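Local coordinates for protein metallo-beta-lactamase (Serratia marcescens, PDB 3VQZ) that hydrolyses the amide bond of beta-lactam rings as a subclass B3 metallo-beta-lactamase, probably with a water or hydroxide activated by its two zinc ions, at residues G36-D41 with Y67-H72; H72-H77 with P148-G153; A173-A178 with I212-E217. All coordinates share one frame; numbering follows the deposited sequence.

Contact 1: residues G36-D41 with Y67-H72; sequences GHILVD and YILSTH. With NA (sodium ion), chain D; ZN (zinc ion), chain B; MCR (sulfanylacetic acid), chain F.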
ATOM      1  N   GLY A  36       5.496  -0.306  19.684  1.00 23.08           N
ATOM      2  CA  GLY A  36       6.162  -0.100  18.403  1.00 21.57           C
ATOM      3  C   GLY A  36       5.160  -0.076  17.272  1.00 20.60           C
ATOM      4  O   GLY A  36       3.988  -0.434  17.461  1.00 20.44           O
ATOM      5  N   HIS A  37       5.636   0.318  16.093  1.00 19.90           N
ATOM      6  CA  HIS A  37       4.775   0.650  14.975  1.00 19.15           C
ATOM      7  C   HIS A  37       5.129  -0.087  13.721  1.00 18.93           C
ATOM      8  O   HIS A  37       6.273  -0.511  13.516  1.00 18.75           O
ATOM      9  CB  HIS A  37       4.758   2.163  14.713  1.00 19.11           C
ATOM     10  CG  HIS A  37       4.864   3.008  15.966  1.00 19.51           C
ATOM     11  ND1 HIS A  37       3.983   2.916  16.983  1.00 20.28           N
ATOM     12  CD2 HIS A  37       5.813   3.959  16.351  1.00 19.29           C
ATOM     13  CE1 HIS A  37       4.347   3.764  17.976  1.00 20.78           C
ATOM     14  NE2 HIS A  37       5.456   4.412  17.584  1.00 20.39           N
ATOM     15  N   ILE A  38       4.120  -0.242  12.871  1.00 18.50           N
ATOM     16  CA  ILE A  38       4.297  -0.790  11.534  1.00 18.19           C
ATOM     17  C   ILE A  38       4.008   0.299  10.513  1.00 18.29           C
ATOM     18  O   ILE A  38       2.935   0.923  10.548  1.00 18.40           O
ATOM     19  CB  ILE A  38       3.371  -2.001  11.294  1.00 18.23           C
ATOM     20  CG1 ILE A  38       3.753  -3.157  12.250  1.00 17.76           C
ATOM     21  CG2 ILE A  38       3.457  -2.446   9.836  1.00 18.52           C
ATOM     22  CD1 ILE A  38       2.682  -4.212  12.441  1.00 16.42           C
ATOM     23  N   LEU A  39       4.962   0.530   9.612  1.00 18.00           N
ATOM     24  CA  LEU A  39       4.756   1.450   8.494  1.00 17.74           C
ATOM     25  C   LEU A  39       4.421   0.684   7.219  1.00 18.34           C
ATOM     26  O   LEU A  39       5.106  -0.286   6.879  1.00 18.30           O
ATOM     27  CB  LEU A  39       6.010   2.294   8.259  1.00 18.03           C
ATOM     28  CG  LEU A  39       6.062   3.250   7.055  1.00 17.96           C
ATOM     29  CD1 LEU A  39       5.008   4.345   7.177  1.00 17.71           C
ATOM     30  CD2 LEU A  39       7.457   3.850   6.930  1.00 18.17           C
ATOM     31  N   VAL A  40       3.395   1.133   6.497  1.00 18.07           N
ATOM     32  CA  VAL A  40       3.050   0.521   5.215  1.00 18.42           C
ATOM     33  C   VAL A  40       3.439   1.465   4.088  1.00 18.52           C
ATOM     34  O   VAL A  40       2.842   2.544   3.955  1.00 18.56           O
ATOM     35  CB  VAL A  40       1.539   0.177   5.107  1.00 18.53           C
ATOM     36  CG1 VAL A  40       1.263  -0.619   3.835  1.00 19.10           C
ATOM     37  CG2 VAL A  40       1.089  -0.638   6.303  1.00 18.06           C
ATOM     38  N   ASP A  41       4.433   1.044   3.298  1.00 18.42           N
ATOM     39  CA  ASP A  41       4.953   1.747   2.101  1.00 19.18           C
ATOM     40  C   ASP A  41       5.862   2.939   2.445  1.00 20.02           C
ATOM     41  O   ASP A  41       5.833   3.436   3.556  1.00 20.92           O
ATOM     42  CB  ASP A  41       3.838   2.136   1.106  1.00 18.93           C
ATOM     43  CG  ASP A  41       3.391   0.960   0.225  1.00 20.01           C
ATOM     44  OD1 ASP A  41       4.146  -0.044   0.109  1.00 20.36           O
ATOM     45  OD2 ASP A  41       2.282   1.032  -0.364  1.00 18.95           O
ATOM     46  N   TYR A  67       8.744  -2.572  11.578  1.00 22.51           N
ATOM     47  CA  TYR A  67       8.432  -3.205  10.307  1.00 21.76           C
ATOM     48  C   TYR A  67       8.024  -2.166   9.278  1.00 21.68           C
ATOM     49  O   TYR A  67       7.301  -1.224   9.608  1.00 21.55           O
ATOM     50  CB  TYR A  67       7.279  -4.190  10.471  1.00 20.33           C
ATOM     51  CG  TYR A  67       7.626  -5.568  11.006  1.00 20.10           C
ATOM     52  CD1 TYR A  67       8.624  -6.347  10.416  1.00 20.10           C
ATOM     53  CD2 TYR A  67       6.921  -6.115  12.079  1.00 20.08           C
ATOM     54  CE1 TYR A  67       8.919  -7.617  10.888  1.00 19.28           C
ATOM     55  CE2 TYR A  67       7.210  -7.392  12.550  1.00 19.04           C
ATOM     56  CZ  TYR A  67       8.206  -8.129  11.952  1.00 18.80           C
ATOM     57  OH  TYR A  67       8.493  -9.388  12.418  1.00 19.25           O
ATOM     58  N   ILE A  68       8.492  -2.347   8.039  1.00 21.49           N
ATOM     59  CA  ILE A  68       7.967  -1.631   6.876  1.00 21.78           C
ATOM     60  C   ILE A  68       7.352  -2.639   5.906  1.00 22.24           C
ATOM     61  O   ILE A  68       8.046  -3.524   5.388  1.00 22.49           O
ATOM     62  CB  ILE A  68       9.051  -0.823   6.112  1.00 21.46           C
ATOM     63  CG1 ILE A  68       9.720   0.215   7.019  1.00 21.34           C
ATOM     64  CG2 ILE A  68       8.440  -0.150   4.889  1.00 21.66           C
ATOM     65  CD1 ILE A  68      10.960   0.868   6.419  1.00 21.28           C
ATOM     66  N   LEU A  69       6.056  -2.502   5.644  1.00 21.91           N
ATOM     67  CA  LEU A  69       5.394  -3.411   4.714  1.00 22.07           C
ATOM     68  C   LEU A  69       5.273  -2.776   3.346  1.00 22.26           C
ATOM     69  O   LEU A  69       4.984  -1.582   3.236  1.00 22.97           O
ATOM     70  CB  LEU A  69       4.027  -3.814   5.239  1.00 21.68           C
ATOM     71  CG  LEU A  69       3.951  -4.232   6.709  1.00 22.01           C
ATOM     72  CD1 LEU A  69       2.515  -4.607   7.040  1.00 21.09           C
ATOM     73  CD2 LEU A  69       4.917  -5.359   7.081  1.00 21.28           C
ATOM     74  N   SER A  70       5.513  -3.571   2.308  1.00 21.92           N
ATOM     75  CA  SER A  70       5.458  -3.090   0.932  1.00 21.77           C
ATOM     76  C   SER A  70       4.306  -3.736   0.193  1.00 22.05           C
ATOM     77  O   SER A  70       4.200  -4.962   0.176  1.00 22.05           O
ATOM     78  CB  SER A  70       6.768  -3.408   0.210  1.00 22.30           C
ATOM     79  OG  SER A  70       6.671  -3.134  -1.182  1.00 21.91           O
ATOM     80  N   THR A  71       3.447  -2.908  -0.404  1.00 22.73           N
ATOM     81  CA  THR A  71       2.346  -3.377  -1.245  1.00 23.08           C
ATOM     82  C   THR A  71       2.938  -3.947  -2.531  1.00 24.71           C
ATOM     83  O   THR A  71       2.910  -5.172  -2.753  1.00 25.32           O
ATOM     84  CB  THR A  71       1.327  -2.258  -1.562  1.00 23.64           C
ATOM     85  OG1 THR A  71       1.982  -1.111  -2.147  1.00 22.64           O
ATOM     86  CG2 THR A  71       0.580  -1.842  -0.286  1.00 23.29           C
ATOM     87  N   HIS A  72       3.519  -3.071  -3.350  1.00 24.27           N
ATOM     88  CA  HIS A  72       4.226  -3.497  -4.554  1.00 24.08           C
ATOM     89  C   HIS A  72       5.421  -2.631  -4.837  1.00 24.39           C
ATOM     90  O   HIS A  72       5.495  -1.468  -4.414  1.00 24.17           O
ATOM     91  CB  HIS A  72       3.282  -3.613  -5.756  1.00 23.13           C
ATOM     92  CG  HIS A  72       2.861  -2.285  -6.362  1.00 22.93           C
ATOM     93  ND1 HIS A  72       1.789  -1.600  -5.935  1.00 22.13           N
ATOM     94  CD2 HIS A  72       3.393  -1.550  -7.429  1.00 23.69           C
ATOM     95  CE1 HIS A  72       1.642  -0.479  -6.678  1.00 21.74           C
ATOM     96  NE2 HIS A  72       2.622  -0.447  -7.582  1.00 21.01           N
TER
HETATM   97 NA    NA D 303       4.641  -6.817  -1.518  1.00 24.57          NA
HETATM   98 ZN    ZN B 301       2.510   0.438  -9.482  1.00 24.02          ZN
HETATM   99  OXT MCR F 305      -1.748   1.960  -9.977  1.00 28.20           O
HETATM  100  C   MCR F 305      -0.543   2.075  -9.623  1.00 26.63           C
HETATM  101  O   MCR F 305      -0.132   1.688  -8.503  1.00 23.89           O
HETATM  102  CA  MCR F 305       0.426   2.723 -10.598  1.00 24.61           C
HETATM  103  S2  MCR F 305       2.143   2.516 -10.027  1.00 25.10           S
HETATM  104  O   HOH W   1       6.103  -0.608  -1.630  1.00 23.28           O
HETATM  105  O   HOH W   2       6.478  -5.328  -2.882  1.00 19.15           O
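The contact is the parallel strand pair of a beta-alpha-beta unit in the metallo-beta-lactamase fold: strand 37-40, helix 48-57, strand 65-69. L39 N donates to Y67 O, and L69 N to L39 O at 2.7 Å. D41 N then donates to L69 O. Between these bonds the I68 CA hydrogen also meets L39 O. I38, V40, Y67 and L69 share one face of the sheet. There I38 CG2, anti to the backbone N, lies 3.6 Å from L69 CG. I38 CG1 runs beside Y67 CB. L39 and I68 take the other face, and M84 of helix 81-88 packs on both.

Further along, D41 grips T71 with both carboxylate oxygens. T71 N reaches OD1 of D41 at 3.0 Å, from the syn side but 22° out of the carboxylate plane. T71 OG1 donates to the syn lone pair of D41 OD2 at 2.8 Å. This pairing probably steadies the backbone that leads into H72, a ligand of the first zinc ion. S70 O and T71 O bind a sodium ion. One water donates to D41 OD1 and to H72 O, and accepts from S70 OG at 2.6 Å.

Contact 2: residues H72-H77 with P148-G153; sequences HSHEDH and PGHTEG. With ZN (zinc ion), chain B; ZN (zinc ion), chain C; NA (sodium ion), chain D; MCR (sulfanylacetic acid), chain F.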
ATOM      1  N   HIS A  72       3.519  -3.071  -3.350  1.00 24.27           N
ATOM      2  CA  HIS A  72       4.226  -3.497  -4.554  1.00 24.08           C
ATOM      3  C   HIS A  72       5.421  -2.631  -4.837  1.00 24.39           C
ATOM      4  O   HIS A  72       5.495  -1.468  -4.414  1.00 24.17           O
ATOM      5  CB  HIS A  72       3.282  -3.613  -5.756  1.00 23.13           C
ATOM      6  CG  HIS A  72       2.861  -2.285  -6.362  1.00 22.93           C
ATOM      7  ND1 HIS A  72       1.789  -1.600  -5.935  1.00 22.13           N
ATOM      8  CD2 HIS A  72       3.393  -1.550  -7.429  1.00 23.69           C
ATOM      9  CE1 HIS A  72       1.642  -0.479  -6.678  1.00 21.74           C
ATOM     10  NE2 HIS A  72       2.622  -0.447  -7.582  1.00 21.01           N
ATOM     11  N   SER A  73       6.374  -3.204  -5.564  1.00 25.35           N
ATOM     12  CA  SER A  73       7.687  -2.593  -5.755  1.00 25.12           C
ATOM     13  C   SER A  73       7.809  -1.731  -7.008  1.00 25.27           C
ATOM     14  O   SER A  73       8.620  -2.038  -7.889  1.00 25.86           O
ATOM     15  CB  SER A  73       8.754  -3.694  -5.787  1.00 25.88           C
ATOM     16  OG  SER A  73       8.367  -4.727  -6.674  1.00 26.17           O
ATOM     17  N   HIS A  74       7.001  -0.674  -7.089  1.00 24.31           N
ATOM     18  CA  HIS A  74       7.196   0.395  -8.064  1.00 24.84           C
ATOM     19  C   HIS A  74       7.722   1.593  -7.336  1.00 25.94           C
ATOM     20  O   HIS A  74       7.507   1.728  -6.121  1.00 24.38           O
ATOM     21  CB  HIS A  74       5.902   0.751  -8.784  1.00 24.11           C
ATOM     22  CG  HIS A  74       5.477  -0.268  -9.806  1.00 24.09           C
ATOM     23  ND1 HIS A  74       4.199  -0.418 -10.182  1.00 24.67           N
ATOM     24  CD2 HIS A  74       6.212  -1.211 -10.525  1.00 23.76           C
ATOM     25  CE1 HIS A  74       4.113  -1.400 -11.109  1.00 24.42           C
ATOM     26  NE2 HIS A  74       5.343  -1.887 -11.308  1.00 24.22           N
ATOM     27  N   GLU A  75       8.400   2.474  -8.073  1.00 26.03           N
ATOM     28  CA  GLU A  75       9.166   3.589  -7.490  1.00 27.46           C
ATOM     29  C   GLU A  75       8.327   4.544  -6.646  1.00 25.15           C
ATOM     30  O   GLU A  75       8.836   5.144  -5.705  1.00 24.73           O
ATOM     31  CB  GLU A  75       9.880   4.384  -8.592  1.00 29.67           C
ATOM     32  CG  GLU A  75       8.923   5.126  -9.530  1.00 35.05           C
ATOM     33  CD  GLU A  75       9.615   5.843 -10.688  1.00 38.92           C
ATOM     34  OE1 GLU A  75      10.758   6.331 -10.514  1.00 40.59           O
ATOM     35  OE2 GLU A  75       9.000   5.935 -11.777  1.00 42.85           O
ATOM     36  N   ASP A  76       7.047   4.675  -6.982  1.00 23.27           N
ATOM     37  CA  ASP A  76       6.196   5.628  -6.295  1.00 23.43           C
ATOM     38  C   ASP A  76       5.764   5.166  -4.896  1.00 23.02           C
ATOM     39  O   ASP A  76       5.436   6.009  -4.089  1.00 23.28           O
ATOM     40  CB  ASP A  76       4.996   6.068  -7.165  1.00 23.19           C
ATOM     41  CG  ASP A  76       4.172   4.906  -7.669  1.00 23.05           C
ATOM     42  OD1 ASP A  76       4.727   3.822  -7.887  1.00 21.81           O
ATOM     43  OD2 ASP A  76       2.959   5.081  -7.865  1.00 24.24           O
ATOM     44  N   HIS A  77       5.795   3.853  -4.617  1.00 22.93           N
ATOM     45  CA  HIS A  77       5.427   3.294  -3.296  1.00 23.59           C
ATOM     46  C   HIS A  77       6.602   2.801  -2.524  1.00 25.02           C
ATOM     47  O   HIS A  77       6.577   2.799  -1.286  1.00 25.65           O
ATOM     48  CB  HIS A  77       4.427   2.138  -3.424  1.00 22.61           C
ATOM     49  CG  HIS A  77       3.320   2.435  -4.381  1.00 22.45           C
ATOM     50  ND1 HIS A  77       2.193   3.055  -4.002  1.00 21.89           N
ATOM     51  CD2 HIS A  77       3.237   2.258  -5.758  1.00 22.45           C
ATOM     52  CE1 HIS A  77       1.399   3.246  -5.081  1.00 22.26           C
ATOM     53  NE2 HIS A  77       2.039   2.754  -6.157  1.00 23.27           N
ATOM     54  N   PRO A 148      -1.524 -10.445  -6.746  1.00 25.75           N
ATOM     55  CA  PRO A 148      -0.607 -10.188  -7.857  1.00 25.04           C
ATOM     56  C   PRO A 148      -1.310  -9.674  -9.105  1.00 24.74           C
ATOM     57  O   PRO A 148      -2.559  -9.642  -9.168  1.00 25.42           O
ATOM     58  CB  PRO A 148       0.020 -11.564  -8.121  1.00 25.30           C
ATOM     59  CG  PRO A 148      -1.030 -12.547  -7.706  1.00 25.78           C
ATOM     60  CD  PRO A 148      -1.788 -11.890  -6.564  1.00 26.69           C
ATOM     61  N   GLY A 149      -0.514  -9.263 -10.088  1.00 23.48           N
ATOM     62  CA  GLY A 149      -1.051  -8.818 -11.379  1.00 23.70           C
ATOM     63  C   GLY A 149      -0.516  -7.463 -11.809  1.00 24.69           C
ATOM     64  O   GLY A 149       0.014  -7.328 -12.912  1.00 24.17           O
ATOM     65  N   HIS A 150      -0.681  -6.449 -10.960  1.00 24.06           N
ATOM     66  CA  HIS A 150      -0.078  -5.151 -11.204  1.00 24.33           C
ATOM     67  C   HIS A 150       1.415  -5.304 -11.040  1.00 24.61           C
ATOM     68  O   HIS A 150       2.185  -4.710 -11.786  1.00 25.54           O
ATOM     69  CB  HIS A 150      -0.656  -4.090 -10.271  1.00 24.23           C
ATOM     70  CG  HIS A 150      -0.043  -2.718 -10.451  1.00 24.20           C
ATOM     71  ND1 HIS A 150      -0.405  -1.882 -11.451  1.00 24.22           N
ATOM     72  CD2 HIS A 150       0.941  -2.055  -9.722  1.00 23.42           C
ATOM     73  CE1 HIS A 150       0.320  -0.748 -11.373  1.00 23.76           C
ATOM     74  NE2 HIS A 150       1.135  -0.850 -10.306  1.00 23.55           N
ATOM     75  N   THR A 151       1.821  -6.108 -10.059  1.00 24.32           N
ATOM     76  CA  THR A 151       3.168  -6.691  -9.983  1.00 25.32           C
ATOM     77  C   THR A 151       2.939  -8.119  -9.527  1.00 26.37           C
ATOM     78  O   THR A 151       1.864  -8.452  -9.032  1.00 24.50           O
ATOM     79  CB  THR A 151       4.084  -6.028  -8.931  1.00 25.45           C
ATOM     80  OG1 THR A 151       3.561  -6.280  -7.618  1.00 25.90           O
ATOM     81  CG2 THR A 151       4.203  -4.540  -9.157  1.00 24.05           C
ATOM     82  N   GLU A 152       3.961  -8.951  -9.683  1.00 27.80           N
ATOM     83  CA  GLU A 152       3.888 -10.355  -9.333  1.00 28.42           C
ATOM     84  C   GLU A 152       3.881 -10.585  -7.818  1.00 27.59           C
ATOM     85  O   GLU A 152       3.315 -11.574  -7.334  1.00 26.72           O
ATOM     86  CB  GLU A 152       5.075 -11.083  -9.979  1.00 31.22           C
ATOM     87  CG  GLU A 152       4.776 -12.516 -10.391  1.00 33.72           C
ATOM     88  CD  GLU A 152       6.041 -13.319 -10.703  1.00 36.22           C
ATOM     89  OE1 GLU A 152       7.014 -12.732 -11.237  1.00 36.13           O
ATOM     90  OE2 GLU A 152       6.060 -14.534 -10.391  1.00 33.79           O
ATOM     91  N   GLY A 153       4.495  -9.676  -7.059  1.00 25.42           N
ATOM     92  CA  GLY A 153       4.599  -9.873  -5.611  1.00 25.86           C
ATOM     93  C   GLY A 153       3.709  -8.965  -4.778  1.00 26.01           C
ATOM     94  O   GLY A 153       3.960  -8.773  -3.582  1.00 25.46           O
TER
HETATM   95 ZN    ZN B 301       2.510   0.438  -9.482  1.00 24.02          ZN
HETATM   96 ZN    ZN C 302       1.587   3.559  -7.946  1.00 24.29          ZN
HETATM   97 NA    NA D 303       4.641  -6.817  -1.518  1.00 24.57          NA
HETATM   98  OXT MCR F 305      -1.748   1.960  -9.977  1.00 28.20           O
HETATM   99  C   MCR F 305      -0.543   2.075  -9.623  1.00 26.63           C
HETATM  100  O   MCR F 305      -0.132   1.688  -8.503  1.00 23.89           O
HETATM  101  CA  MCR F 305       0.426   2.723 -10.598  1.00 24.61           C
HETATM  102  S2  MCR F 305       2.143   2.516 -10.027  1.00 25.10           S
HETATM  103  O   HOH W   2       6.478  -5.328  -2.882  1.00 19.15           O
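H72 holds CG between its backbone N and carbonyl carbon (chi1 75°), while H150 turns CG anti to its N (chi1 179°), and the two rings meet at one zinc ion. The segment 72-77 is the HxHxDH motif of the metallo-beta-lactamase superfamily. The first zinc is bound by H72 NE2, H74 ND1 and H150 NE2, with H74 ND1 at 2.0 Å. The sulfur S2 of sulfanylacetic acid is its fourth ligand. D76 OD2 and H77 NE2 hold the second zinc, which H215 and the same sulfur complete.

The edge of the H150 ring points at the face of H72 in a T-shaped pair, planes at 80°. H150 CD2 leads, placed toward the rim of the H72 ring. T151 CG2 covers one face of the H74 ring in a CH-pi contact, 3.9 Å from the centroid. Second-shell acceptors fix how the rings turn: D174 OD1 for H72 ND1, D111 OD1 for H74 NE2, and T177 O for H150 ND1. T151 OG1 is hydrogen-bonded to N98 and packs 3.3 Å from H72 CB.

Contact 3: residues A173-A178 with I212-E217; sequences ADSLTA and IAAHPE. With ZN (zinc ion), chain C; MCR (sulfanylacetic acid), chain F.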
ATOM      1  N   ALA A 173      -5.112  -1.453   0.502  1.00 20.76           N
ATOM      2  CA  ALA A 173      -5.316  -2.140  -0.765  1.00 21.16           C
ATOM      3  C   ALA A 173      -4.209  -1.821  -1.768  1.00 22.20           C
ATOM      4  O   ALA A 173      -4.017  -0.665  -2.168  1.00 21.52           O
ATOM      5  CB  ALA A 173      -6.685  -1.799  -1.340  1.00 20.16           C
ATOM      6  N   ASP A 174      -3.480  -2.858  -2.168  1.00 22.56           N
ATOM      7  CA  ASP A 174      -2.536  -2.739  -3.270  1.00 24.04           C
ATOM      8  C   ASP A 174      -3.290  -2.409  -4.576  1.00 24.19           C
ATOM      9  O   ASP A 174      -4.515  -2.643  -4.691  1.00 23.46           O
ATOM     10  CB  ASP A 174      -1.748  -4.041  -3.396  1.00 24.88           C
ATOM     11  CG  ASP A 174      -0.550  -3.924  -4.319  1.00 26.94           C
ATOM     12  OD1 ASP A 174      -0.022  -2.804  -4.529  1.00 28.27           O
ATOM     13  OD2 ASP A 174      -0.128  -4.977  -4.835  1.00 27.44           O
ATOM     14  N   SER A 175      -2.564  -1.856  -5.542  1.00 23.51           N
ATOM     15  CA  SER A 175      -3.125  -1.516  -6.861  1.00 23.60           C
ATOM     16  C   SER A 175      -3.532  -2.737  -7.671  1.00 23.96           C
ATOM     17  O   SER A 175      -2.800  -3.732  -7.740  1.00 23.24           O
ATOM     18  CB  SER A 175      -2.123  -0.714  -7.675  1.00 23.02           C
ATOM     19  OG  SER A 175      -1.686   0.392  -6.926  1.00 25.98           O
ATOM     20  N   LEU A 176      -4.701  -2.631  -8.291  1.00 23.35           N
ATOM     21  CA  LEU A 176      -5.248  -3.691  -9.119  1.00 24.38           C
ATOM     22  C   LEU A 176      -5.380  -3.182 -10.558  1.00 24.69           C
ATOM     23  O   LEU A 176      -6.283  -3.588 -11.294  1.00 24.13           O
ATOM     24  CB  LEU A 176      -6.619  -4.122  -8.568  1.00 23.69           C
ATOM     25  CG  LEU A 176      -6.674  -4.566  -7.102  1.00 24.42           C
ATOM     26  CD1 LEU A 176      -8.113  -4.890  -6.698  1.00 23.89           C
ATOM     27  CD2 LEU A 176      -5.750  -5.761  -6.860  1.00 24.19           C
ATOM     28  N   THR A 177      -4.465  -2.294 -10.937  1.00 24.79           N
ATOM     29  CA  THR A 177      -4.560  -1.541 -12.186  1.00 26.15           C
ATOM     30  C   THR A 177      -3.750  -2.159 -13.334  1.00 27.06           C
ATOM     31  O   THR A 177      -2.541  -2.427 -13.203  1.00 26.38           O
ATOM     32  CB  THR A 177      -4.082  -0.094 -11.988  1.00 26.38           C
ATOM     33  OG1 THR A 177      -2.806  -0.111 -11.327  1.00 26.79           O
ATOM     34  CG2 THR A 177      -5.097   0.692 -11.147  1.00 26.79           C
ATOM     35  N   ALA A 178      -4.431  -2.383 -14.450  1.00 25.97           N
ATOM     36  CA  ALA A 178      -3.775  -2.813 -15.678  1.00 27.83           C
ATOM     37  C   ALA A 178      -3.184  -1.584 -16.372  1.00 27.57           C
ATOM     38  O   ALA A 178      -3.730  -1.100 -17.368  1.00 27.45           O
ATOM     39  CB  ALA A 178      -4.769  -3.528 -16.590  1.00 27.49           C
ATOM     40  N   ILE A 212      -7.836   1.795   2.415  1.00 20.69           N
ATOM     41  CA  ILE A 212      -6.831   2.796   2.091  1.00 19.12           C
ATOM     42  C   ILE A 212      -6.159   2.264   0.838  1.00 19.49           C
ATOM     43  O   ILE A 212      -5.533   1.197   0.871  1.00 20.00           O
ATOM     44  CB  ILE A 212      -5.823   2.958   3.239  1.00 18.67           C
ATOM     45  CG1 ILE A 212      -6.593   3.239   4.542  1.00 18.94           C
ATOM     46  CG2 ILE A 212      -4.800   4.039   2.916  1.00 17.66           C
ATOM     47  CD1 ILE A 212      -5.903   2.783   5.812  1.00 18.03           C
ATOM     48  N   ALA A 213      -6.342   2.966  -0.276  1.00 18.90           N
ATOM     49  CA  ALA A 213      -5.758   2.523  -1.537  1.00 19.66           C
ATOM     50  C   ALA A 213      -4.362   3.118  -1.678  1.00 20.22           C
ATOM     51  O   ALA A 213      -4.124   4.290  -1.300  1.00 19.29           O
ATOM     52  CB  ALA A 213      -6.650   2.896  -2.710  1.00 18.77           C
ATOM     53  N   ALA A 214      -3.434   2.295  -2.168  1.00 20.42           N
ATOM     54  CA  ALA A 214      -2.043   2.711  -2.354  1.00 20.45           C
ATOM     55  C   ALA A 214      -1.983   4.060  -3.079  1.00 20.81           C
ATOM     56  O   ALA A 214      -1.224   4.946  -2.671  1.00 21.12           O
ATOM     57  CB  ALA A 214      -1.250   1.633  -3.089  1.00 20.85           C
ATOM     58  N   HIS A 215      -2.813   4.226  -4.118  1.00 20.41           N
ATOM     59  CA  HIS A 215      -3.127   5.567  -4.650  1.00 20.53           C
ATOM     60  C   HIS A 215      -4.370   6.094  -3.967  1.00 19.70           C
ATOM     61  O   HIS A 215      -5.466   5.700  -4.319  1.00 19.33           O
ATOM     62  CB  HIS A 215      -3.253   5.576  -6.186  1.00 20.64           C
ATOM     63  CG  HIS A 215      -1.918   5.462  -6.900  1.00 21.46           C
ATOM     64  ND1 HIS A 215      -1.235   6.545  -7.358  1.00 22.38           N
ATOM     65  CD2 HIS A 215      -1.128   4.344  -7.197  1.00 22.02           C
ATOM     66  CE1 HIS A 215      -0.066   6.140  -7.918  1.00 22.36           C
ATOM     67  NE2 HIS A 215      -0.000   4.791  -7.819  1.00 22.28           N
ATOM     68  N   PRO A 216      -4.204   7.000  -2.977  1.00 19.65           N
ATOM     69  CA  PRO A 216      -5.257   7.360  -2.020  1.00 20.57           C
ATOM     70  C   PRO A 216      -6.581   7.788  -2.648  1.00 21.70           C
ATOM     71  O   PRO A 216      -7.629   7.456  -2.109  1.00 22.47           O
ATOM     72  CB  PRO A 216      -4.622   8.503  -1.209  1.00 19.56           C
ATOM     73  CG  PRO A 216      -3.552   9.050  -2.087  1.00 19.08           C
ATOM     74  CD  PRO A 216      -3.000   7.831  -2.768  1.00 20.33           C
ATOM     75  N   GLU A 217      -6.539   8.467  -3.794  1.00 22.70           N
ATOM     76  CA  GLU A 217      -7.775   8.919  -4.472  1.00 23.88           C
ATOM     77  C   GLU A 217      -8.630   7.763  -5.032  1.00 24.58           C
ATOM     78  O   GLU A 217      -9.804   7.952  -5.366  1.00 23.02           O
ATOM     79  CB  GLU A 217      -7.466   9.973  -5.558  1.00 24.93           C
ATOM     80  CG  GLU A 217      -6.814   9.438  -6.840  1.00 26.55           C
ATOM     81  CD  GLU A 217      -5.337   9.052  -6.702  1.00 28.00           C
ATOM     82  OE1 GLU A 217      -4.682   9.380  -5.695  1.00 28.03           O
ATOM     83  OE2 GLU A 217      -4.812   8.405  -7.627  1.00 31.06           O
TER
HETATM   84 ZN    ZN C 302       1.587   3.559  -7.946  1.00 24.29          ZN
HETATM   85  OXT MCR F 305      -1.748   1.960  -9.977  1.00 28.20           O
HETATM   86  C   MCR F 305      -0.543   2.075  -9.623  1.00 26.63           C
HETATM   87  O   MCR F 305      -0.132   1.688  -8.503  1.00 23.89           O
HETATM   88  CA  MCR F 305       0.426   2.723 -10.598  1.00 24.61           C
HETATM   89  S2  MCR F 305       2.143   2.516 -10.027  1.00 25.10           S
HETATM   90  O   HOH W   3      -3.989   1.953  -5.817  1.00 21.96           O
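A173 and A213 form a parallel bridge where two neighbouring strands end, their CA atoms 4.7 Å apart. A173 N donates to I212 O at 2.7 Å, tilted 23° from the carbonyl plane. A214 N then donates to A173 O, close to the direction of that carbonyl. Beyond this point the two segments separate, and their side chains form one wall of the zinc site.

A214 CB turns toward the other segment and lies 3.7 Å from A173 O. The same methyl touches S175 OG at longer range. S175 OG sits beside its own backbone N, anti to the carbonyl carbon (chi1 -53°). From there it faces the edge of the H215 ring, near the ring plane. A water also joins the two residues: it donates to S175 OG and accepts from H215 N at 3.1 Å.

The bridge joins strand 166-173 to strand 210-213, the outermost strand of the second sheet in the alpha-beta/beta-alpha sandwich of metallo-beta-lactamases. The active site lies at the edge where the two sheets of this fold meet. H215 belongs to it: NE2 binds the second zinc ion at 2.0 Å, together with D76, H77 and the sulfur of sulfanylacetic acid.

The carboxylate of this ligand is held by two hydroxyls. S175 OG donates to its O at 2.6 Å, and T177 OG1 donates to its OXT at 2.7 Å. The sulfur at its other end bridges the two zinc ions. A substrate carboxylate may be recognised in a similar way, though that is an inference. H215 CD2 approaches the ligand O to 3.1 Å at the ring edge.

From the N terminus, contact 1 closes first, over the crossover through helix 48-57. Contact 2 starts at H72, the last residue of contact 1. It closes a longer loop, carrying the chain through the end of the first sheet and into the second. Contact 3 closes last, over helix 190-204. The three follow in series; none nests or crosses. All the same, they converge in space. Second-shell bonds from the 173-178 loop to H72 and H150 tie contact 3 to the other two. One sodium ion joins 67-72 to 148-153. Sulfanylacetic acid touches all three contacts.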